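Local coordinates for gala protein type 1, 3 or 4 (Legionella pneumophila subsp. pneumophila, PDB 4XA9) that is a leucine-rich repeat protein that probably binds small GTPases and may stimulate their GTP hydrolysis, at residues L117-A122 with L140-L145; I164-A169 with L188-L193; S71-H76 with T95-F100. All blocks are in the same frame, centred on the assembly; numbering follows the deposited sequence. Where two conformers were deposited one is given.

Interaction 1: residues L117-A122 with L140-L145; sequences LITLYA and LKKIDL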
loop_
_atom_site.group_PDB
_atom_site.type_symbol
_atom_site.label_atom_id
_atom_site.label_comp_id
_atom_site.label_asym_id
_atom_site.label_seq_id
_atom_site.Cartn_x
_atom_site.Cartn_y
_atom_site.Cartn_z
ATOM N N LEU A 117 10.179 -17.384 14.128
ATOM C CA LEU A 117 9.991 -16.441 13.026
ATOM C C LEU A 117 11.282 -15.997 12.346
ATOM O O LEU A 117 12.219 -15.530 12.995
ATOM C CB LEU A 117 9.243 -15.200 13.507
ATOM C CG LEU A 117 7.724 -15.298 13.604
ATOM C CD1 LEU A 117 7.127 -13.917 13.865
ATOM C CD2 LEU A 117 7.134 -15.936 12.347
ATOM N N ILE A 118 11.306 -16.127 11.026
ATOM C CA ILE A 118 12.420 -15.653 10.216
ATOM C C ILE A 118 12.052 -14.359 9.484
ATOM O O ILE A 118 12.859 -13.431 9.392
ATOM C CB ILE A 118 12.852 -16.704 9.177
ATOM C CG1 ILE A 118 13.108 -18.053 9.846
ATOM C CG2 ILE A 118 14.100 -16.244 8.451
ATOM C CD1 ILE A 118 13.451 -19.159 8.863
ATOM N N THR A 119 10.827 -14.305 8.964
ATOM C CA THR A 119 10.360 -13.149 8.203
ATOM C C THR A 119 9.012 -12.653 8.706
ATOM O O THR A 119 8.078 -13.437 8.865
ATOM C CB THR A 119 10.236 -13.479 6.708
ATOM O OG1 THR A 119 11.529 -13.772 6.171
ATOM C CG2 THR A 119 9.625 -12.322 5.947
ATOM N N LEU A 120 8.913 -11.349 8.952
ATOM C CA LEU A 120 7.664 -10.760 9.421
ATOM C C LEU A 120 7.248 -9.545 8.598
ATOM O O LEU A 120 7.983 -8.554 8.500
ATOM C CB LEU A 120 7.776 -10.364 10.898
ATOM C CG LEU A 120 6.549 -9.665 11.502
ATOM C CD1 LEU A 120 5.341 -10.593 11.495
ATOM C CD2 LEU A 120 6.825 -9.156 12.906
ATOM N N TYR A 121 6.065 -9.633 8.004
ATOM C CA TYR A 121 5.434 -8.482 7.367
ATOM C C TYR A 121 4.372 -7.973 8.319
ATOM O O TYR A 121 3.481 -8.730 8.718
ATOM C CB TYR A 121 4.809 -8.846 6.017
ATOM C CG TYR A 121 5.767 -9.486 5.039
ATOM C CD1 TYR A 121 6.514 -8.715 4.166
ATOM C CD2 TYR A 121 5.924 -10.869 4.993
ATOM C CE1 TYR A 121 7.390 -9.293 3.273
ATOM C CE2 TYR A 121 6.799 -11.462 4.099
ATOM C CZ TYR A 121 7.530 -10.666 3.242
ATOM O OH TYR A 121 8.404 -11.241 2.350
ATOM N N ALA A 122 4.465 -6.706 8.704
ATOM C CA ALA A 122 3.530 -6.165 9.679
ATOM C C ALA A 122 3.214 -4.717 9.364
ATOM O O ALA A 122 3.175 -3.875 10.261
ATOM C CB ALA A 122 4.095 -6.296 11.103
ATOM N N LEU A 140 14.537 -12.092 14.062
ATOM C CA LEU A 140 14.049 -11.918 12.696
ATOM C C LEU A 140 15.168 -11.561 11.726
ATOM O O LEU A 140 16.041 -10.753 12.041
ATOM C CB LEU A 140 12.960 -10.839 12.659
ATOM C CG LEU A 140 11.625 -11.260 13.280
ATOM C CD1 LEU A 140 10.749 -10.050 13.574
ATOM C CD2 LEU A 140 10.903 -12.237 12.352
ATOM N N LYS A 141 15.145 -12.181 10.550
ATOM C CA LYS A 141 16.093 -11.846 9.499
ATOM C C LYS A 141 15.538 -10.762 8.578
ATOM O O LYS A 141 16.294 -9.966 8.021
ATOM C CB LYS A 141 16.460 -13.091 8.690
ATOM C CG LYS A 141 17.236 -14.120 9.496
ATOM C CD LYS A 141 17.878 -15.153 8.590
ATOM C CE LYS A 141 18.798 -16.074 9.375
ATOM N NZ LYS A 141 19.695 -16.859 8.476
ATOM N N LYS A 142 14.215 -10.731 8.431
ATOM C CA LYS A 142 13.556 -9.732 7.594
ATOM C C LYS A 142 12.305 -9.180 8.267
ATOM O O LYS A 142 11.473 -9.945 8.757
ATOM C CB LYS A 142 13.182 -10.327 6.234
ATOM C CG LYS A 142 12.337 -9.390 5.366
ATOM C CD LYS A 142 12.019 -10.005 4.006
ATOM C CE LYS A 142 11.179 -9.050 3.159
ATOM N NZ LYS A 142 10.909 -9.600 1.800
ATOM N N ILE A 143 12.176 -7.856 8.290
ATOM C CA ILE A 143 10.977 -7.202 8.810
ATOM C C ILE A 143 10.517 -6.097 7.858
ATOM O O ILE A 143 11.320 -5.272 7.405
ATOM C CB ILE A 143 11.192 -6.563 10.210
ATOM C CG1 ILE A 143 12.187 -7.362 11.054
ATOM C CG2 ILE A 143 9.862 -6.455 10.961
ATOM C CD1 ILE A 143 12.355 -6.799 12.464
ATOM N N ASP A 144 9.222 -6.088 7.563
ATOM C CA ASP A 144 8.605 -5.019 6.793
ATOM C C ASP A 144 7.642 -4.279 7.707
ATOM O O ASP A 144 6.657 -4.857 8.180
ATOM C CB ASP A 144 7.884 -5.580 5.563
ATOM C CG ASP A 144 7.452 -4.493 4.575
ATOM O OD1 ASP A 144 7.141 -3.361 5.013
ATOM O OD2 ASP A 144 7.409 -4.781 3.356
ATOM N N LEU A 145 7.925 -3.004 7.955
ATOM C CA LEU A 145 7.152 -2.221 8.913
ATOM C C LEU A 145 6.542 -0.951 8.321
ATOM O O LEU A 145 6.269 -0.003 9.055
ATOM C CB LEU A 145 8.034 -1.842 10.109
ATOM C CG LEU A 145 8.470 -3.017 10.976
ATOM C CD1 LEU A 145 9.524 -2.596 11.996
ATOM C CD2 LEU A 145 7.245 -3.628 11.661
#
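Leu140 reaches back across to the neighbouring strand on the side facing helix 129-135: its CD2 lies 3.6 Å from Leu117 CB and also meets Leu120 CB, while its CD1 touches CB and CD2 of Leu120. Leu120 projects to the same side, its CG anti to the backbone N (chi1 177°), and Leu135 of that helix packs on Leu140. Farther along, Leu145 CD2 lies 4.2 Å from Ala122 CB. Next to this apolar layer, strands 119-121 and 142-144 run parallel, their axes 4.8 Å apart. Leu120 N donates to Lys142 O (2.9 Å), Leu120 O accepts from Asp144 N, and Ala122 N donates to Asp144 O. At the N-terminal end Ile118 O is gripped twice, by Lys141 N at 2.9 Å and Lys142 N at 3.2 Å. The other face, with Thr119, Tyr121, Lys142 and Asp144, is polar. Lys142 stretches fully extended past Thr119 CG2, and its NZ donates to Tyr121 OH at 3.0 Å. Beside it, Asp144 CB meets Tyr121 CD1 at 3.7 Å. A polar side chain of another protein in the assembly stacks on the Tyr121 ring. The ladder thus divides a leucine-lined interior from the polar sheet face turned away from the helices, concave in leucine-rich repeats, and donation from the ammonium would probably make the tyrosine hydroxyl a readier donor and a poorer acceptor for any second bond.

Interaction 2: residues I164-A169 with L188-L193; sequences IKELIA and LTLLIL
Ile168 and Ile192 sit side by side on neighbouring parallel strands of a leucine-rich repeat solenoid, where strand 166-168, helix 176-184 and strand 190-192 form one beta-alpha-beta unit. The strands run 7° from parallel. Leu167 uses both its backbone polar groups: its N donates to Leu190 O at 3.1 Å and its O accepts from Ile192 N, before Ala169 N closes on Ile192 O at 2.8 Å. At the start of the pairing Lys165 O takes the N-H of Thr189 at 2.9 Å and, weakly, that of Leu190.

Toward the helices, Leu188 CD2 fits among Ile164 CG2, Ile164 O and Leu167 CB. Leu191 runs alongside Leu167 and places CD1 4.0 Å from Leu167 CB. At the end of the strands Leu193 CD2 touches Ala169 CB. Leu182 of helix 176-184 meets Leu167, Leu188, Leu191 and Leu193, so one helical leucine touches four members of this layer.

The opposite face is apolar around Ile168, Ile192 and Leu190, with Glu166 as its polar member at the N-terminal end. Ile168 turns its CD1 across toward the next strand (chi2 -70°), where it meets Ile192 CD1 at 3.6 Å and crowds Leu190 CD2 at 3.5 Å, tighter than normal carbon contact; Ile168 CG2 lies against Ile192 CB. An apolar side chain of another protein in the assembly packs on Ile168, and the backbone of that chain reaches Ile192. A water donates weakly to Glu166 OE2; its bond to Thr189 OG1 is doubtful, because that residue has two conformers. Glu166, its chain extended beyond CG, passes obliquely over Leu190, with OE2 3.7 Å from Leu190 CD1.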
loop_
_atom_site.group_PDB
_atom_site.type_symbol
_atom_site.label_atom_id
_atom_site.label_comp_id
_atom_site.label_asym_id
_atom_site.label_seq_id
_atom_site.Cartn_x
_atom_site.Cartn_y
_atom_site.Cartn_z
ATOM N N ILE A 164 18.896 -8.821 11.847
ATOM C CA ILE A 164 18.125 -8.355 10.699
ATOM C C ILE A 164 18.990 -8.132 9.463
ATOM O O ILE A 164 19.945 -7.355 9.494
ATOM C CB ILE A 164 17.379 -7.051 11.014
ATOM C CG1 ILE A 164 16.579 -7.195 12.305
ATOM C CG2 ILE A 164 16.453 -6.670 9.854
ATOM C CD1 ILE A 164 15.842 -5.928 12.696
ATOM N N LYS A 165 18.639 -8.807 8.370
ATOM C CA LYS A 165 19.352 -8.659 7.102
ATOM C C LYS A 165 18.579 -7.754 6.147
ATOM O O LYS A 165 19.160 -7.072 5.303
ATOM C CB LYS A 165 19.587 -10.021 6.448
ATOM C CG LYS A 165 20.556 -10.912 7.205
ATOM C CD LYS A 165 21.963 -10.349 7.157
ATOM C CE LYS A 165 22.936 -11.221 7.934
ATOM N NZ LYS A 165 22.616 -11.257 9.390
ATOM N N GLU A 166 17.259 -7.757 6.278
ATOM C CA GLU A 166 16.427 -6.940 5.412
ATOM C C GLU A 166 15.395 -6.167 6.217
ATOM O O GLU A 166 14.616 -6.746 6.967
ATOM C CB GLU A 166 15.748 -7.813 4.357
ATOM C CG GLU A 166 16.744 -8.498 3.436
ATOM C CD GLU A 166 16.095 -9.444 2.458
ATOM O OE1 GLU A 166 15.313 -10.314 2.896
ATOM O OE2 GLU A 166 16.369 -9.311 1.248
ATOM N N LEU A 167 15.398 -4.849 6.057
ATOM C CA LEU A 167 14.469 -3.997 6.775
ATOM C C LEU A 167 13.724 -3.064 5.809
ATOM O O LEU A 167 14.335 -2.299 5.065
ATOM C CB LEU A 167 15.217 -3.192 7.849
ATOM C CG LEU A 167 14.382 -2.223 8.680
ATOM C CD1 LEU A 167 13.264 -2.967 9.390
ATOM C CD2 LEU A 167 15.256 -1.481 9.684
ATOM N N ILE A 168 12.400 -3.154 5.821
ATOM C CA ILE A 168 11.538 -2.282 5.031
ATOM C C ILE A 168 10.781 -1.408 6.010
ATOM O O ILE A 168 10.030 -1.918 6.848
ATOM C CB ILE A 168 10.523 -3.077 4.154
ATOM C CG1 ILE A 168 11.133 -4.386 3.654
ATOM C CG2 ILE A 168 9.988 -2.232 2.993
ATOM C CD1 ILE A 168 12.191 -4.198 2.646
ATOM N N ALA A 169 10.975 -0.097 5.920
ATOM C CA ALA A 169 10.349 0.814 6.867
ATOM C C ALA A 169 10.019 2.151 6.209
ATOM O O ALA A 169 10.499 3.203 6.639
ATOM C CB ALA A 169 11.254 1.017 8.079
ATOM N N LEU A 188 22.712 -5.238 7.631
ATOM C CA LEU A 188 21.673 -5.037 6.619
ATOM C C LEU A 188 22.226 -5.095 5.198
ATOM O O LEU A 188 23.209 -4.429 4.874
ATOM C CB LEU A 188 20.974 -3.692 6.832
ATOM C CG LEU A 188 20.132 -3.508 8.092
ATOM C CD1 LEU A 188 19.653 -2.065 8.167
ATOM C CD2 LEU A 188 18.945 -4.466 8.088
ATOM N N THR A 189 21.583 -5.897 4.358
ATOM C CA THR A 189 21.951 -5.987 2.949
ATOM C C THR A 189 20.896 -5.318 2.075
ATOM O O THR A 189 21.151 -4.983 0.925
ATOM C CB THR A 189 22.118 -7.448 2.499
ATOM O OG1 THR A 189 20.875 -8.145 2.661
ATOM C CG2 THR A 189 23.196 -8.138 3.316
ATOM N N LEU A 190 19.711 -5.129 2.636
ATOM C CA LEU A 190 18.615 -4.465 1.948
ATOM C C LEU A 190 17.926 -3.534 2.934
ATOM O O LEU A 190 17.521 -3.949 4.015
ATOM C CB LEU A 190 17.634 -5.493 1.364
ATOM C CG LEU A 190 16.523 -5.021 0.419
ATOM C CD1 LEU A 190 16.105 -6.126 -0.539
ATOM C CD2 LEU A 190 15.328 -4.572 1.210
ATOM N N LEU A 191 17.809 -2.267 2.565
ATOM C CA LEU A 191 17.155 -1.289 3.421
ATOM C C LEU A 191 16.266 -0.383 2.581
ATOM O O LEU A 191 16.701 0.191 1.584
ATOM C CB LEU A 191 18.196 -0.474 4.200
ATOM C CG LEU A 191 17.741 0.648 5.141
ATOM C CD1 LEU A 191 16.829 0.123 6.245
ATOM C CD2 LEU A 191 18.963 1.342 5.734
ATOM N N ILE A 192 15.006 -0.281 2.975
ATOM C CA ILE A 192 14.061 0.563 2.265
ATOM C C ILE A 192 13.472 1.570 3.236
ATOM O O ILE A 192 12.858 1.188 4.237
ATOM C CB ILE A 192 12.947 -0.271 1.610
ATOM C CG1 ILE A 192 13.554 -1.214 0.561
ATOM C CG2 ILE A 192 11.880 0.641 0.996
ATOM C CD1 ILE A 192 12.528 -2.055 -0.212
ATOM N N LEU A 193 13.680 2.851 2.939
ATOM C CA LEU A 193 13.243 3.943 3.800
ATOM C C LEU A 193 12.576 5.049 2.996
ATOM O O LEU A 193 12.921 6.226 3.137
ATOM C CB LEU A 193 14.425 4.525 4.585
ATOM C CG LEU A 193 15.037 3.638 5.675
ATOM C CD1 LEU A 193 16.347 4.226 6.183
ATOM C CD2 LEU A 193 14.052 3.451 6.827
HETATM O O HOH W 1 19.376 -8.508 0.020
#

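Interaction 3: residues S71-H76 with T95-F100; sequences SLNISH and TLDVSF
His76 and Phe100 form an offset stack, their ring centroids 4.1 Å apart and planes 14° from parallel. His76 CE1 lies over one face of Phe100 toward the rim, and Phe100 CG over a face of His76. Phe100 CB adds a CH-pi contact over the imidazole, 3.8 Å from its centroid. Both residues have CG anti to the carbonyl carbon (chi1 -63° in each), which sends the two CG atoms off their backbones in the same direction. In the backbone next to the rings His76 N donates to Ser99 O.

The serines before these rings belong to two equivalent Asx turns. Asn73 OD1 accepts from both N and OG of Ser75, the hydroxyl approaching in the amide plane on a lone pair. Asp97 OD1 also receives Ser99 N at 2.9 Å and Ser99 OG at 2.8 Å, the hydroxyl from the syn side, tilted out of the carboxylate plane. Two bonds on each oxygen probably help fix both groups, whose planes are 12° apart; Asn73 OD1 lies 3.5 Å from Asp97 OD2.

Packing is looser elsewhere. On the face turned away from the helices Ser71 OG grazes Thr95 CG2 at 3.9 Å. A water donates to Ser75 OG and lies unusually close to Asp97 OD2, so that bond is less certain; Asp97 OD2 also bonds a polar side chain of another protein in the assembly, and an aromatic side chain of that same chain meets His76 edge-to-face.

On the helical side Leu72 CD2 meets Leu96 CD1, and Ile74 CG2 meets Val98 CG1. The ladder beside them runs from Leu72 N to Thr95 O, Asp97 N to Leu72 O and Ile74 N to Asp97 O. Leu87 of helix 80-87 packs on Leu72, Leu96 and Val98, while strands 47-49 and 119-121 flank the pair in the repeat sheet.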
loop_
_atom_site.group_PDB
_atom_site.type_symbol
_atom_site.label_atom_id
_atom_site.label_comp_id
_atom_site.label_asym_id
_atom_site.label_seq_id
_atom_site.Cartn_x
_atom_site.Cartn_y
_atom_site.Cartn_z
ATOM N N SER A 71 4.213 -20.859 6.060
ATOM C CA SER A 71 4.125 -19.532 5.479
ATOM C C SER A 71 2.671 -19.105 5.488
ATOM O O SER A 71 1.837 -19.716 4.817
ATOM C CB SER A 71 4.688 -19.517 4.054
ATOM O OG SER A 71 4.615 -18.218 3.503
ATOM N N LEU A 72 2.372 -18.073 6.269
ATOM C CA LEU A 72 0.994 -17.651 6.466
ATOM C C LEU A 72 0.819 -16.175 6.152
ATOM O O LEU A 72 1.491 -15.317 6.730
ATOM C CB LEU A 72 0.538 -17.929 7.908
ATOM C CG LEU A 72 -0.834 -17.322 8.235
ATOM C CD1 LEU A 72 -1.940 -18.016 7.437
ATOM C CD2 LEU A 72 -1.138 -17.354 9.733
ATOM N N ASN A 73 -0.078 -15.885 5.217
ATOM C CA ASN A 73 -0.526 -14.521 4.966
ATOM C C ASN A 73 -1.923 -14.340 5.541
ATOM O O ASN A 73 -2.895 -14.857 4.989
ATOM C CB ASN A 73 -0.528 -14.204 3.465
ATOM C CG ASN A 73 -0.931 -12.759 3.157
ATOM O OD1 ASN A 73 -1.374 -12.007 4.031
ATOM N ND2 ASN A 73 -0.790 -12.373 1.898
ATOM N N ILE A 74 -2.023 -13.612 6.647
ATOM C CA ILE A 74 -3.328 -13.324 7.221
ATOM C C ILE A 74 -3.512 -11.807 7.343
ATOM O O ILE A 74 -4.215 -11.307 8.224
ATOM C CB ILE A 74 -3.509 -14.052 8.588
ATOM C CG1 ILE A 74 -4.996 -14.115 8.976
ATOM C CG2 ILE A 74 -2.607 -13.449 9.672
ATOM C CD1 ILE A 74 -5.296 -15.031 10.149
ATOM N N SER A 75 -2.895 -11.076 6.419
ATOM C CA SER A 75 -3.029 -9.624 6.396
ATOM C C SER A 75 -4.471 -9.215 6.097
ATOM O O SER A 75 -5.247 -10.005 5.580
ATOM C CB SER A 75 -2.073 -8.995 5.370
ATOM O OG SER A 75 -2.359 -9.406 4.041
ATOM N N HIS A 76 -4.814 -7.984 6.455
ATOM C CA HIS A 76 -6.139 -7.417 6.198
ATOM C C HIS A 76 -7.259 -8.275 6.773
ATOM O O HIS A 76 -8.232 -8.606 6.087
ATOM C CB HIS A 76 -6.351 -7.207 4.699
ATOM C CG HIS A 76 -5.395 -6.232 4.093
ATOM N ND1 HIS A 76 -5.644 -4.878 4.047
ATOM C CD2 HIS A 76 -4.184 -6.411 3.512
ATOM C CE1 HIS A 76 -4.630 -4.265 3.462
ATOM N NE2 HIS A 76 -3.731 -5.174 3.124
ATOM N N THR A 95 7.494 -17.749 8.255
ATOM C CA THR A 95 7.237 -16.561 7.438
ATOM C C THR A 95 5.805 -16.112 7.654
ATOM O O THR A 95 4.868 -16.854 7.364
ATOM C CB THR A 95 7.469 -16.830 5.936
ATOM O OG1 THR A 95 8.858 -17.098 5.709
ATOM C CG2 THR A 95 7.058 -15.622 5.101
ATOM N N LEU A 96 5.635 -14.904 8.173
ATOM C CA LEU A 96 4.317 -14.446 8.601
ATOM C C LEU A 96 3.990 -13.046 8.100
ATOM O O LEU A 96 4.805 -12.131 8.219
ATOM C CB LEU A 96 4.227 -14.470 10.130
ATOM C CG LEU A 96 2.970 -13.914 10.807
ATOM C CD1 LEU A 96 1.736 -14.755 10.465
ATOM C CD2 LEU A 96 3.177 -13.868 12.317
ATOM N N ASP A 97 2.791 -12.891 7.547
ATOM C CA ASP A 97 2.263 -11.580 7.196
ATOM C C ASP A 97 1.031 -11.277 8.048
ATOM O O ASP A 97 -0.013 -11.904 7.881
ATOM C CB ASP A 97 1.919 -11.519 5.702
ATOM C CG ASP A 97 1.547 -10.122 5.241
ATOM O OD1 ASP A 97 1.317 -9.252 6.100
ATOM O OD2 ASP A 97 1.475 -9.891 4.017
ATOM N N VAL A 98 1.158 -10.314 8.958
ATOM C CA VAL A 98 0.031 -9.885 9.784
ATOM C C VAL A 98 -0.287 -8.414 9.541
ATOM O O VAL A 98 -0.846 -7.746 10.411
ATOM C CB VAL A 98 0.300 -10.082 11.298
ATOM C CG1 VAL A 98 0.289 -11.558 11.662
ATOM C CG2 VAL A 98 1.618 -9.432 11.704
ATOM N N SER A 99 0.084 -7.914 8.365
ATOM C CA SER A 99 -0.136 -6.508 8.029
ATOM C C SER A 99 -1.620 -6.148 8.135
ATOM O O SER A 99 -2.479 -6.997 7.906
ATOM C CB SER A 99 0.384 -6.213 6.621
ATOM O OG SER A 99 1.755 -6.563 6.503
ATOM N N PHE A 100 -1.908 -4.901 8.503
ATOM C CA PHE A 100 -3.280 -4.393 8.556
ATOM C C PHE A 100 -4.191 -5.240 9.444
ATOM O O PHE A 100 -5.227 -5.731 8.992
ATOM C CB PHE A 100 -3.870 -4.306 7.147
ATOM C CG PHE A 100 -3.148 -3.334 6.251
ATOM C CD1 PHE A 100 -2.032 -3.731 5.527
ATOM C CD2 PHE A 100 -3.580 -2.020 6.145
ATOM C CE1 PHE A 100 -1.357 -2.828 4.704
ATOM C CE2 PHE A 100 -2.912 -1.111 5.327
ATOM C CZ PHE A 100 -1.799 -1.518 4.607
HETATM O O HOH W 2 -0.090 -8.163 3.014
#

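From the N terminus, interaction 3 comes first, closing a loop of 18 residues through helix 80-87; interaction 1 follows, closing 17 through helix 129-135, and interaction 2 last, closing 18 through helix 176-184. They are in series: none nests in or crosses another. All three lie in one continuous sheet. Strand 95-97 of interaction 3 adjoins strand 119-121 of interaction 1, with Tyr121 N and O probably bonded to Leu96 O and Val98 N. Strand 142-144 adjoins strand 166-168 of interaction 2, through probable hydrogen bonds of Lys141 O with Lys165 N and of Leu145 N with Ile168 O. Interactions 2 and 3, centres 18 Å apart, do not touch; interaction 1 bridges them.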